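Local coordinates for protein aminotransferase (Neisseria meningitidis Z2491, PDB 3JTX) that probably catalyses pyridoxal-phosphate-dependent transfer of amino groups, as a class I and II aminotransferase whose cofactor is bound to a lysine as a Schiff base, at residues P45-D50 with E293-D298; R81-L86 with C209-Y214; P250-G255 with R284-A289. All coordinates share one frame; numbering follows the deposited sequence.

Contact 1 (P45-D50 with E293-D298)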
ATOM      1  N   PRO A  45     -17.960   4.482 -14.197  1.00 18.59           N
ATOM      2  CA  PRO A  45     -18.905   5.586 -14.389  1.00 18.48           C
ATOM      3  C   PRO A  45     -18.259   6.960 -14.444  1.00 18.25           C
ATOM      4  O   PRO A  45     -17.283   7.219 -13.754  1.00 17.55           O
ATOM      5  CB  PRO A  45     -19.795   5.504 -13.147  1.00 18.27           C
ATOM      6  CG  PRO A  45     -18.973   4.849 -12.131  1.00 18.31           C
ATOM      7  CD  PRO A  45     -18.033   3.932 -12.835  1.00 19.01           C
ATOM      8  N   LYS A  46     -18.872   7.845 -15.220  1.00 18.70           N
ATOM      9  CA  LYS A  46     -18.396   9.199 -15.425  1.00 19.14           C
ATOM     10  C   LYS A  46     -18.415  10.059 -14.159  1.00 18.82           C
ATOM     11  O   LYS A  46     -17.578  10.938 -14.017  1.00 18.56           O
ATOM     12  CB  LYS A  46     -19.216   9.874 -16.535  1.00 19.54           C
ATOM     13  CG  LYS A  46     -18.819  11.307 -16.865  1.00 21.40           C
ATOM     14  CD  LYS A  46     -19.486  11.790 -18.174  1.00 24.20           C
ATOM     15  CE  LYS A  46     -19.730  13.301 -18.174  1.00 25.75           C
ATOM     16  NZ  LYS A  46     -18.469  14.064 -18.046  1.00 26.72           N
ATOM     17  N   VAL A  47     -19.363   9.827 -13.250  1.00 18.48           N
ATOM     18  CA  VAL A  47     -19.420  10.621 -12.016  1.00 18.33           C
ATOM     19  C   VAL A  47     -18.090  10.535 -11.227  1.00 17.53           C
ATOM     20  O   VAL A  47     -17.658  11.514 -10.621  1.00 17.08           O
ATOM     21  CB  VAL A  47     -20.621  10.235 -11.108  1.00 18.22           C
ATOM     22  CG1 VAL A  47     -20.477   8.825 -10.525  1.00 18.80           C
ATOM     23  CG2 VAL A  47     -20.784  11.250  -9.993  1.00 18.95           C
ATOM     24  N   ILE A  48     -17.443   9.372 -11.272  1.00 17.34           N
ATOM     25  CA  ILE A  48     -16.175   9.149 -10.582  1.00 17.04           C
ATOM     26  C   ILE A  48     -15.004   9.784 -11.362  1.00 16.65           C
ATOM     27  O   ILE A  48     -14.168  10.495 -10.781  1.00 15.66           O
ATOM     28  CB  ILE A  48     -15.924   7.633 -10.339  1.00 17.20           C
ATOM     29  CG1 ILE A  48     -17.042   7.024  -9.478  1.00 18.05           C
ATOM     30  CG2 ILE A  48     -14.554   7.389  -9.663  1.00 17.74           C
ATOM     31  CD1 ILE A  48     -16.899   5.488  -9.211  1.00 17.26           C
ATOM     32  N   THR A  49     -14.946   9.542 -12.673  1.00 15.94           N
ATOM     33  CA  THR A  49     -13.818  10.026 -13.466  1.00 15.87           C
ATOM     34  C   THR A  49     -13.839  11.550 -13.561  1.00 15.41           C
ATOM     35  O   THR A  49     -12.793  12.184 -13.506  1.00 14.36           O
ATOM     36  CB  THR A  49     -13.740   9.354 -14.866  1.00 15.68           C
ATOM     37  OG1 THR A  49     -14.971   9.535 -15.557  1.00 17.47           O
ATOM     38  CG2 THR A  49     -13.480   7.859 -14.734  1.00 17.09           C
ATOM     39  N   ASP A  50     -15.036  12.134 -13.633  1.00 15.65           N
ATOM     40  CA  ASP A  50     -15.197  13.585 -13.570  1.00 15.58           C
ATOM     41  C   ASP A  50     -14.570  14.215 -12.316  1.00 15.16           C
ATOM     42  O   ASP A  50     -13.868  15.221 -12.423  1.00 14.91           O
ATOM     43  CB  ASP A  50     -16.687  13.969 -13.582  1.00 15.96           C
ATOM     44  CG  ASP A  50     -17.303  13.977 -14.977  1.00 17.19           C
ATOM     45  OD1 ASP A  50     -16.569  13.836 -15.978  1.00 17.12           O
ATOM     46  OD2 ASP A  50     -18.545  14.149 -15.058  1.00 18.86           O
ATOM     47  N   GLU A 293     -25.640   6.991  -5.898  1.00 17.54           N
ATOM     48  CA  GLU A 293     -26.224   5.662  -5.999  1.00 17.72           C
ATOM     49  C   GLU A 293     -26.719   5.304  -7.401  1.00 17.74           C
ATOM     50  O   GLU A 293     -26.936   4.122  -7.673  1.00 16.17           O
ATOM     51  CB  GLU A 293     -27.347   5.470  -4.985  1.00 18.35           C
ATOM     52  CG  GLU A 293     -26.900   5.502  -3.540  1.00 18.89           C
ATOM     53  CD  GLU A 293     -25.860   4.438  -3.175  1.00 19.29           C
ATOM     54  OE1 GLU A 293     -25.914   3.298  -3.683  1.00 20.31           O
ATOM     55  OE2 GLU A 293     -24.984   4.750  -2.345  1.00 20.35           O
ATOM     56  N   GLN A 294     -26.893   6.287  -8.293  1.00 17.50           N
ATOM     57  CA  GLN A 294     -27.458   5.966  -9.604  1.00 18.35           C
ATOM     58  C   GLN A 294     -26.588   4.959 -10.332  1.00 18.09           C
ATOM     59  O   GLN A 294     -27.089   3.975 -10.879  1.00 18.21           O
ATOM     60  CB  GLN A 294     -27.686   7.210 -10.473  1.00 18.77           C
ATOM     61  CG  GLN A 294     -28.540   6.927 -11.714  1.00 21.52           C
ATOM     62  CD  GLN A 294     -29.912   6.319 -11.365  1.00 25.66           C
ATOM     63  OE1 GLN A 294     -30.683   6.909 -10.599  1.00 26.97           O
ATOM     64  NE2 GLN A 294     -30.201   5.122 -11.905  1.00 26.09           N
ATOM     65  N   HIS A 295     -25.275   5.178 -10.324  1.00 17.97           N
ATOM     66  CA  HIS A 295     -24.387   4.255 -11.023  1.00 17.45           C
ATOM     67  C   HIS A 295     -24.420   2.868 -10.386  1.00 17.59           C
ATOM     68  O   HIS A 295     -24.196   1.866 -11.069  1.00 17.66           O
ATOM     69  CB  HIS A 295     -22.967   4.813 -11.124  1.00 17.39           C
ATOM     70  CG  HIS A 295     -22.151   4.670  -9.876  1.00 16.15           C
ATOM     71  ND1 HIS A 295     -22.197   5.587  -8.850  1.00 14.75           N
ATOM     72  CD2 HIS A 295     -21.237   3.737  -9.510  1.00 15.32           C
ATOM     73  CE1 HIS A 295     -21.362   5.214  -7.890  1.00 15.50           C
ATOM     74  NE2 HIS A 295     -20.762   4.097  -8.270  1.00 15.91           N
ATOM     75  N   VAL A 296     -24.712   2.802  -9.081  1.00 17.25           N
ATOM     76  CA  VAL A 296     -24.741   1.524  -8.374  1.00 16.34           C
ATOM     77  C   VAL A 296     -26.031   0.777  -8.717  1.00 16.97           C
ATOM     78  O   VAL A 296     -26.005  -0.441  -8.956  1.00 16.25           O
ATOM     79  CB  VAL A 296     -24.600   1.699  -6.858  1.00 16.26           C
ATOM     80  CG1 VAL A 296     -24.557   0.348  -6.187  1.00 15.50           C
ATOM     81  CG2 VAL A 296     -23.322   2.493  -6.514  1.00 15.34           C
ATOM     82  N   ILE A 297     -27.148   1.513  -8.755  1.00 16.98           N
ATOM     83  CA  ILE A 297     -28.428   0.966  -9.190  1.00 17.24           C
ATOM     84  C   ILE A 297     -28.315   0.402 -10.619  1.00 17.76           C
ATOM     85  O   ILE A 297     -28.738  -0.719 -10.878  1.00 17.37           O
ATOM     86  CB  ILE A 297     -29.550   2.019  -9.110  1.00 17.27           C
ATOM     87  CG1 ILE A 297     -29.845   2.369  -7.634  1.00 16.41           C
ATOM     88  CG2 ILE A 297     -30.816   1.515  -9.856  1.00 16.58           C
ATOM     89  CD1 ILE A 297     -30.506   3.761  -7.418  1.00 16.30           C
ATOM     90  N   ASP A 298     -27.702   1.156 -11.528  1.00 18.26           N
ATOM     91  CA  ASP A 298     -27.494   0.689 -12.907  1.00 18.52           C
ATOM     92  C   ASP A 298     -26.647  -0.595 -12.949  1.00 18.46           C
ATOM     93  O   ASP A 298     -26.976  -1.553 -13.640  1.00 18.54           O
ATOM     94  CB  ASP A 298     -26.809   1.774 -13.734  1.00 18.51           C
ATOM     95  CG  ASP A 298     -27.670   3.032 -13.909  1.00 20.53           C
ATOM     96  OD1 ASP A 298     -28.901   2.989 -13.696  1.00 20.76           O
ATOM     97  OD2 ASP A 298     -27.082   4.078 -14.253  1.00 24.31           O
TER
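His295 supplies one whole side of this contact, and Pro45, Val47 and Ile48 meet it from the other. No hydrogen bond or charge pair links the two segments. The touching is apolar on the 45-50 side. Pro45 lies nearest, with its CG 3.6 Å from His295 CD2 and its CB 3.8 Å from His295 CB. The proline ring crosses the imidazole at a slant. Val47 comes across at about a right angle, its CG1 4.0 Å from His295 ND1. Ile48 adds its CD1, 4.2 Å from His295 NE2. In His295, CG sits between the backbone N and the carbonyl carbon (chi1 79°), which brings the ring over to these three side chains. Val296, the next residue along, puts CG2 3.5 Å above one face of the imidazole.

The polar bonds run around the contact. His295 ND1 is hydrogen-bonded to Asp292, and NE2 to Ser247. These two partners fix the rotation of the ring. Each segment also has its own link one helical turn long. Lys46 NZ forms a salt bridge with Asp50 OD1 at 2.8 Å, and Gln294 NE2 donates to Asp298 OD1 at 3.1 Å.

Pro45 is the N-cap residue of helix 46-54, and His295 lies in the first turn of helix 294-314. Two helix starts therefore meet through a small apolar patch. With both ring nitrogens bonded to its own neighbourhood, His295 offers carbon and ring surface to helix 46-54, and the segments are held by van der Waals contact rather than by polar bonds.

Contact 2 (R81-L86 with C209-Y214)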
ATOM      1  N   ARG A  81     -27.171   5.513   5.143  1.00 16.22           N
ATOM      2  CA  ARG A  81     -28.141   5.255   4.076  1.00 16.97           C
ATOM      3  C   ARG A  81     -28.317   3.768   3.821  1.00 16.77           C
ATOM      4  O   ARG A  81     -29.428   3.294   3.604  1.00 16.53           O
ATOM      5  CB  ARG A  81     -27.708   5.931   2.774  1.00 17.66           C
ATOM      6  CG  ARG A  81     -27.825   7.460   2.790  1.00 20.33           C
ATOM      7  CD  ARG A  81     -27.822   8.052   1.374  1.00 22.78           C
ATOM      8  NE  ARG A  81     -26.752   7.541   0.518  1.00 26.25           N
ATOM      9  CZ  ARG A  81     -25.488   7.960   0.549  1.00 27.48           C
ATOM     10  NH1 ARG A  81     -25.111   8.905   1.407  1.00 29.98           N
ATOM     11  NH2 ARG A  81     -24.595   7.436  -0.283  1.00 26.95           N
ATOM     12  N   ARG A  82     -27.211   3.036   3.829  1.00 16.04           N
ATOM     13  CA  ARG A  82     -27.201   1.659   3.372  1.00 16.00           C
ATOM     14  C   ARG A  82     -27.718   0.679   4.428  1.00 16.57           C
ATOM     15  O   ARG A  82     -28.360  -0.326   4.073  1.00 16.55           O
ATOM     16  CB  ARG A  82     -25.772   1.267   2.941  1.00 15.78           C
ATOM     17  CG  ARG A  82     -25.565  -0.223   2.659  1.00 15.28           C
ATOM     18  CD  ARG A  82     -26.418  -0.730   1.496  1.00 15.51           C
ATOM     19  NE  ARG A  82     -26.130  -2.132   1.230  1.00 14.76           N
ATOM     20  CZ  ARG A  82     -26.600  -3.153   1.942  1.00 16.10           C
ATOM     21  NH1 ARG A  82     -27.453  -2.944   2.935  1.00 15.83           N
ATOM     22  NH2 ARG A  82     -26.246  -4.395   1.628  1.00 15.91           N
ATOM     23  N   TYR A  83     -27.440   0.977   5.702  1.00 16.84           N
ATOM     24  CA  TYR A  83     -27.786   0.095   6.818  1.00 17.66           C
ATOM     25  C   TYR A  83     -28.830   0.723   7.749  1.00 18.23           C
ATOM     26  O   TYR A  83     -28.707   0.679   8.983  1.00 17.99           O
ATOM     27  CB  TYR A  83     -26.508  -0.337   7.557  1.00 17.68           C
ATOM     28  CG  TYR A  83     -25.573  -1.089   6.632  1.00 18.25           C
ATOM     29  CD1 TYR A  83     -25.877  -2.379   6.190  1.00 17.90           C
ATOM     30  CD2 TYR A  83     -24.416  -0.494   6.147  1.00 19.11           C
ATOM     31  CE1 TYR A  83     -25.023  -3.067   5.317  1.00 17.40           C
ATOM     32  CE2 TYR A  83     -23.573  -1.164   5.286  1.00 18.91           C
ATOM     33  CZ  TYR A  83     -23.875  -2.450   4.868  1.00 18.54           C
ATOM     34  OH  TYR A  83     -23.019  -3.074   3.984  1.00 18.39           O
ATOM     35  N   ASP A  84     -29.850   1.320   7.125  1.00 18.40           N
ATOM     36  CA  ASP A  84     -31.069   1.736   7.791  1.00 18.95           C
ATOM     37  C   ASP A  84     -30.819   2.549   9.059  1.00 18.40           C
ATOM     38  O   ASP A  84     -31.356   2.236  10.117  1.00 18.31           O
ATOM     39  CB  ASP A  84     -31.925   0.503   8.099  1.00 19.14           C
ATOM     40  CG  ASP A  84     -33.361   0.864   8.436  1.00 21.76           C
ATOM     41  OD1 ASP A  84     -33.851   1.904   7.940  1.00 23.94           O
ATOM     42  OD2 ASP A  84     -33.988   0.119   9.214  1.00 22.61           O
ATOM     43  N   GLY A  85     -29.999   3.591   8.935  1.00 17.86           N
ATOM     44  CA  GLY A  85     -29.730   4.520  10.033  1.00 17.15           C
ATOM     45  C   GLY A  85     -28.511   4.242  10.892  1.00 16.75           C
ATOM     46  O   GLY A  85     -28.251   4.972  11.838  1.00 16.86           O
ATOM     47  N   LEU A  86     -27.744   3.205  10.557  1.00 16.78           N
ATOM     48  CA  LEU A  86     -26.492   2.912  11.246  1.00 16.80           C
ATOM     49  C   LEU A  86     -25.646   4.178  11.373  1.00 16.75           C
ATOM     50  O   LEU A  86     -25.348   4.818  10.371  1.00 15.39           O
ATOM     51  CB  LEU A  86     -25.699   1.847  10.477  1.00 16.93           C
ATOM     52  CG  LEU A  86     -24.474   1.249  11.185  1.00 16.89           C
ATOM     53  CD1 LEU A  86     -24.904   0.336  12.341  1.00 17.32           C
ATOM     54  CD2 LEU A  86     -23.646   0.498  10.187  1.00 16.66           C
ATOM     55  N   CYS A 209     -17.100  -6.697   0.439  1.00 16.30           N
ATOM     56  CA  CYS A 209     -16.951  -6.014  -0.847  1.00 17.03           C
ATOM     57  C   CYS A 209     -18.069  -6.322  -1.851  1.00 16.98           C
ATOM     58  O   CYS A 209     -18.242  -5.571  -2.814  1.00 16.72           O
ATOM     59  CB  CYS A 209     -15.575  -6.326  -1.458  1.00 17.75           C
ATOM     60  SG  CYS A 209     -14.221  -5.686  -0.427  1.00 22.54           S
ATOM     61  N   TYR A 210     -18.830  -7.405  -1.642  1.00 17.07           N
ATOM     62  CA  TYR A 210     -19.987  -7.710  -2.534  1.00 16.93           C
ATOM     63  C   TYR A 210     -21.319  -7.179  -2.002  1.00 16.71           C
ATOM     64  O   TYR A 210     -22.376  -7.503  -2.548  1.00 17.11           O
ATOM     65  CB  TYR A 210     -20.092  -9.219  -2.826  1.00 16.69           C
ATOM     66  CG  TYR A 210     -18.915  -9.734  -3.622  1.00 17.29           C
ATOM     67  CD1 TYR A 210     -18.898  -9.652  -5.015  1.00 16.39           C
ATOM     68  CD2 TYR A 210     -17.794 -10.267  -2.978  1.00 16.36           C
ATOM     69  CE1 TYR A 210     -17.803 -10.110  -5.745  1.00 17.66           C
ATOM     70  CE2 TYR A 210     -16.693 -10.714  -3.700  1.00 18.52           C
ATOM     71  CZ  TYR A 210     -16.701 -10.638  -5.078  1.00 18.12           C
ATOM     72  OH  TYR A 210     -15.617 -11.088  -5.797  1.00 19.67           O
ATOM     73  N   SER A 211     -21.293  -6.355  -0.954  1.00 16.83           N
ATOM     74  CA  SER A 211     -22.541  -5.919  -0.296  1.00 16.97           C
ATOM     75  C   SER A 211     -23.582  -5.299  -1.236  1.00 17.12           C
ATOM     76  O   SER A 211     -24.790  -5.324  -0.929  1.00 16.60           O
ATOM     77  CB  SER A 211     -22.245  -4.907   0.820  1.00 17.05           C
ATOM     78  OG  SER A 211     -21.822  -3.672   0.282  1.00 17.29           O
ATOM     79  N   GLU A 212     -23.132  -4.712  -2.350  1.00 16.96           N
ATOM     80  CA  GLU A 212     -24.044  -4.003  -3.260  1.00 17.33           C
ATOM     81  C   GLU A 212     -24.476  -4.813  -4.466  1.00 17.55           C
ATOM     82  O   GLU A 212     -25.272  -4.333  -5.254  1.00 16.93           O
ATOM     83  CB  GLU A 212     -23.425  -2.684  -3.740  1.00 17.57           C
ATOM     84  CG  GLU A 212     -22.991  -1.787  -2.599  1.00 18.10           C
ATOM     85  CD  GLU A 212     -24.093  -1.644  -1.590  1.00 17.73           C
ATOM     86  OE1 GLU A 212     -25.116  -1.032  -1.947  1.00 18.94           O
ATOM     87  OE2 GLU A 212     -23.968  -2.200  -0.474  1.00 17.90           O
ATOM     88  N   ILE A 213     -23.961  -6.032  -4.617  1.00 17.89           N
ATOM     89  CA  ILE A 213     -24.368  -6.892  -5.725  1.00 18.04           C
ATOM     90  C   ILE A 213     -25.402  -7.886  -5.189  1.00 18.15           C
ATOM     91  O   ILE A 213     -25.046  -8.923  -4.608  1.00 16.87           O
ATOM     92  CB  ILE A 213     -23.159  -7.619  -6.381  1.00 18.15           C
ATOM     93  CG1 ILE A 213     -22.008  -6.631  -6.690  1.00 20.03           C
ATOM     94  CG2 ILE A 213     -23.606  -8.339  -7.625  1.00 16.84           C
ATOM     95  CD1 ILE A 213     -22.378  -5.444  -7.538  1.00 19.97           C
ATOM     96  N   TYR A 214     -26.678  -7.535  -5.376  1.00 18.44           N
ATOM     97  CA  TYR A 214     -27.804  -8.295  -4.837  1.00 19.17           C
ATOM     98  C   TYR A 214     -29.035  -8.153  -5.727  1.00 20.02           C
ATOM     99  O   TYR A 214     -29.033  -7.378  -6.681  1.00 19.41           O
ATOM    100  CB  TYR A 214     -28.133  -7.857  -3.393  1.00 18.91           C
ATOM    101  CG  TYR A 214     -28.523  -6.390  -3.218  1.00 18.56           C
ATOM    102  CD1 TYR A 214     -29.821  -5.955  -3.471  1.00 18.66           C
ATOM    103  CD2 TYR A 214     -27.600  -5.451  -2.779  1.00 17.32           C
ATOM    104  CE1 TYR A 214     -30.184  -4.612  -3.306  1.00 17.50           C
ATOM    105  CE2 TYR A 214     -27.945  -4.107  -2.619  1.00 17.86           C
ATOM    106  CZ  TYR A 214     -29.249  -3.696  -2.884  1.00 19.15           C
ATOM    107  OH  TYR A 214     -29.625  -2.371  -2.719  1.00 19.02           O
TER
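Glu212 OE2 is gripped by two donors. Arg82 NE reaches it from across the contact at 2.8 Å, and Ser211 OG from the adjoining residue at 2.7 Å. The arginine uses the syn lone pair and the serine hydroxyl the anti lone pair, so the two do not compete for the same place on the oxygen. The first bond is also a salt bridge, and OE2 lies close to the guanidinium plane. The carboxylate is not coplanar with the guanidinium but turned 53° from it. The two side chains run past each other in opposite directions. The Arg82 chain bends about CB-CG (chi2 63°), which helps lay NE beside the carboxylate.

A second N-H of the same arginine takes the backbone. Arg82 NH2 donates to Ser211 O at 3.1 Å, with an N-H...O angle of 162°. The carbonyl is met from above its plane, while the acceptor stays near the guanidinium plane. NH2 also bonds to Pro220 O. Three acceptors thus fix the position and tilt of the buried guanidinium, and the ion pair probably keeps both groups charged.

Tyr83 covers part of one guanidinium face, its CE1 3.4 Å above the plane and offset toward the rim. At the far end of the ring, Tyr83 OH packs 3.7 Å from Ser211 CB.

Tyr83 opens a type I' turn to Leu86, just past the end of helix 69-82. Ser211 and Glu212 are the middle residues of a type I turn from Tyr210 to Ile213, in the loop after strand 203-207. In that turn Tyr210 OH bonds to O3 of the cofactor on Lys245. Glu212 also packs on Trp78 of helix 69-82, while Tyr83 touches helix 223-229.

Contact 3 (P250-G255 with R284-A289)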
ATOM      1  N   PRO A 250     -12.038  -1.234  -9.803  1.00 16.94           N
ATOM      2  CA  PRO A 250     -10.979  -1.982  -9.114  1.00 16.95           C
ATOM      3  C   PRO A 250      -9.612  -1.318  -9.268  1.00 16.61           C
ATOM      4  O   PRO A 250      -8.790  -1.414  -8.368  1.00 17.69           O
ATOM      5  CB  PRO A 250     -10.989  -3.350  -9.816  1.00 17.08           C
ATOM      6  CG  PRO A 250     -11.580  -3.084 -11.187  1.00 17.72           C
ATOM      7  CD  PRO A 250     -12.617  -1.999 -10.931  1.00 17.47           C
ATOM      8  N   GLY A 251      -9.376  -0.641 -10.389  1.00 16.48           N
ATOM      9  CA  GLY A 251      -8.126   0.092 -10.597  1.00 16.20           C
ATOM     10  C   GLY A 251      -7.943   1.352  -9.748  1.00 16.14           C
ATOM     11  O   GLY A 251      -6.838   1.866  -9.643  1.00 16.80           O
ATOM     12  N   LEU A 252      -9.007   1.848  -9.128  1.00 15.64           N
ATOM     13  CA  LEU A 252      -8.896   3.042  -8.295  1.00 15.53           C
ATOM     14  C   LEU A 252      -8.158   2.747  -6.985  1.00 15.83           C
ATOM     15  O   LEU A 252      -7.517   3.631  -6.422  1.00 14.94           O
ATOM     16  CB  LEU A 252     -10.278   3.647  -8.038  1.00 16.13           C
ATOM     17  CG  LEU A 252     -10.318   5.000  -7.329  1.00 14.45           C
ATOM     18  CD1 LEU A 252      -9.671   6.117  -8.180  1.00 12.78           C
ATOM     19  CD2 LEU A 252     -11.760   5.341  -6.963  1.00 13.91           C
ATOM     20  N   ARG A 253      -8.245   1.498  -6.522  1.00 15.76           N
ATOM     21  CA  ARG A 253      -7.613   1.033  -5.285  1.00 15.67           C
ATOM     22  C   ARG A 253      -8.138   1.884  -4.139  1.00 15.50           C
ATOM     23  O   ARG A 253      -7.375   2.647  -3.538  1.00 16.36           O
ATOM     24  CB  ARG A 253      -6.064   1.072  -5.343  1.00 15.13           C
ATOM     25  CG  ARG A 253      -5.430   0.456  -6.576  1.00 15.94           C
ATOM     26  CD  ARG A 253      -5.965  -0.952  -6.909  1.00 15.11           C
ATOM     27  NE  ARG A 253      -5.875  -1.864  -5.771  1.00 15.54           N
ATOM     28  CZ  ARG A 253      -6.847  -2.650  -5.303  1.00 16.22           C
ATOM     29  NH1 ARG A 253      -8.051  -2.716  -5.864  1.00 17.33           N
ATOM     30  NH2 ARG A 253      -6.600  -3.418  -4.248  1.00 16.42           N
ATOM     31  N   SER A 254      -9.433   1.749  -3.854  1.00 15.12           N
ATOM     32  CA  SER A 254     -10.096   2.545  -2.828  1.00 15.52           C
ATOM     33  C   SER A 254     -11.238   1.813  -2.103  1.00 15.04           C
ATOM     34  O   SER A 254     -12.153   1.261  -2.729  1.00 14.46           O
ATOM     35  CB  SER A 254     -10.625   3.827  -3.463  1.00 15.34           C
ATOM     36  OG  SER A 254     -11.340   4.623  -2.536  1.00 14.76           O
ATOM     37  N   GLY A 255     -11.172   1.836  -0.770  1.00 15.00           N
ATOM     38  CA  GLY A 255     -12.253   1.379   0.067  1.00 15.00           C
ATOM     39  C   GLY A 255     -12.146   2.028   1.433  1.00 15.17           C
ATOM     40  O   GLY A 255     -11.549   3.107   1.583  1.00 13.80           O
ATOM     41  N   ARG A 284     -11.102  12.368  -3.674  1.00 13.70           N
ATOM     42  CA  ARG A 284     -12.187  13.144  -4.274  1.00 14.02           C
ATOM     43  C   ARG A 284     -13.102  12.265  -5.153  1.00 14.21           C
ATOM     44  O   ARG A 284     -14.331  12.371  -5.095  1.00 13.70           O
ATOM     45  CB  ARG A 284     -11.634  14.308  -5.097  1.00 14.36           C
ATOM     46  CG  ARG A 284     -10.753  15.276  -4.312  1.00 15.70           C
ATOM     47  CD  ARG A 284     -11.534  16.298  -3.546  1.00 17.08           C
ATOM     48  NE  ARG A 284     -10.631  17.183  -2.820  1.00 15.23           N
ATOM     49  CZ  ARG A 284     -10.900  17.751  -1.652  1.00 15.41           C
ATOM     50  NH1 ARG A 284     -12.072  17.555  -1.046  1.00 16.39           N
ATOM     51  NH2 ARG A 284      -9.984  18.513  -1.074  1.00 14.44           N
ATOM     52  N   ALA A 285     -12.483  11.438  -5.987  1.00 14.32           N
ATOM     53  CA  ALA A 285     -13.206  10.499  -6.838  1.00 14.73           C
ATOM     54  C   ALA A 285     -14.024   9.539  -5.975  1.00 14.70           C
ATOM     55  O   ALA A 285     -15.149   9.172  -6.331  1.00 15.95           O
ATOM     56  CB  ALA A 285     -12.210   9.733  -7.718  1.00 14.08           C
ATOM     57  N   SER A 286     -13.473   9.164  -4.821  1.00 14.66           N
ATOM     58  CA  SER A 286     -14.126   8.229  -3.908  1.00 14.94           C
ATOM     59  C   SER A 286     -15.326   8.852  -3.203  1.00 15.10           C
ATOM     60  O   SER A 286     -16.364   8.205  -3.070  1.00 15.24           O
ATOM     61  CB  SER A 286     -13.120   7.686  -2.880  1.00 14.54           C
ATOM     62  OG  SER A 286     -12.021   7.056  -3.547  1.00 15.65           O
ATOM     63  N   ILE A 287     -15.194  10.103  -2.771  1.00 14.99           N
ATOM     64  CA  ILE A 287     -16.335  10.857  -2.232  1.00 15.24           C
ATOM     65  C   ILE A 287     -17.481  10.872  -3.252  1.00 15.62           C
ATOM     66  O   ILE A 287     -18.636  10.539  -2.923  1.00 15.69           O
ATOM     67  CB  ILE A 287     -15.938  12.305  -1.860  1.00 15.33           C
ATOM     68  CG1 ILE A 287     -15.033  12.319  -0.627  1.00 16.07           C
ATOM     69  CG2 ILE A 287     -17.190  13.157  -1.561  1.00 15.01           C
ATOM     70  CD1 ILE A 287     -14.261  13.640  -0.422  1.00 15.83           C
ATOM     71  N   ALA A 288     -17.154  11.210  -4.497  1.00 15.27           N
ATOM     72  CA  ALA A 288     -18.137  11.201  -5.585  1.00 15.42           C
ATOM     73  C   ALA A 288     -18.804   9.833  -5.734  1.00 15.33           C
ATOM     74  O   ALA A 288     -20.018   9.755  -5.950  1.00 15.36           O
ATOM     75  CB  ALA A 288     -17.487  11.620  -6.912  1.00 14.41           C
ATOM     76  N   ALA A 289     -18.008   8.772  -5.626  1.00 15.17           N
ATOM     77  CA  ALA A 289     -18.501   7.400  -5.729  1.00 15.81           C
ATOM     78  C   ALA A 289     -19.444   7.005  -4.594  1.00 15.75           C
ATOM     79  O   ALA A 289     -20.538   6.522  -4.844  1.00 17.12           O
ATOM     80  CB  ALA A 289     -17.314   6.403  -5.798  1.00 14.94           C
TER
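Ser254 and Ser286 meet hydroxyl to hydroxyl, with 2.7 Å between Ser254 OG and Ser286 OG. Each side chain points at the opposite segment. Ser254 extends its OG away from its backbone N (chi1 177°), which brings it to the helix. Ser286 OG stays on the side of its own backbone N (chi1 -57°), where it is also hydrogen-bonded to Val282 O in the preceding turn. Ser286 OG thus has both a partner within its helix and one across the contact. Ser254 CB also touches the second hydroxyl, 3.5 Å from Ser286 OG.

Leu252 stands beside this pair and splits its branches. CD2 comes up to the hydroxyl, 3.8 Å from Ser286 OG. CD1 reaches Ala285 CB at 4.4 Å, a looser apolar touch. Leu52 of helix 46-54 packs against both Leu252 and Ala285.

The fold is that of the fold type I pyridoxal-phosphate enzymes, with a seven-stranded mixed sheet in the large domain. Residues 250-254 belong to the connection from strand 237-242 to strand 255-259. Lys245, which carries the cofactor, lies in the same connection. Ser254 forms backbone hydrogen bonds with Leu243, and Gly255 pairs with Val97 in the sheet.

Arg253 lies between Leu252 and Ser254 in sequence but does not touch residues 284-289. Its backbone takes left-handed angles, with phi at 58°. Arg253 NH1 donates to Pro250 O at 2.9 Å, in the plane of that carbonyl and close to the guanidinium plane. Its NH2 bonds to phosphate oxygen OP3 of the cofactor. Tyr62 of the second subunit packs on Arg253, and Leu59 of that subunit touches both Pro250 and Leu252.

Overall arrangement
Contacts 1 and 3 are close neighbours, with centres about 11 Å apart. Ile48 CD1 packs 3.6 Å from Ala289 CB, so helix 46-54 lies against helix 280-291, and helix 294-314 follows next in the chain. Contact 2 is about 16 Å from contact 1, centre to centre. They touch where Glu293 OE2 lies 3.4 Å from Arg81 NH2, a long and weak ion pair, and where Val296 CG1 packs 4.1 Å from Glu212 CB. Contacts 2 and 3 do not touch, their nearest atoms being about 6 Å apart. Both lead to the cofactor on Lys245: residues 209-214 through Tyr210 at O3, residues 250-255 through Arg253 at the phosphate.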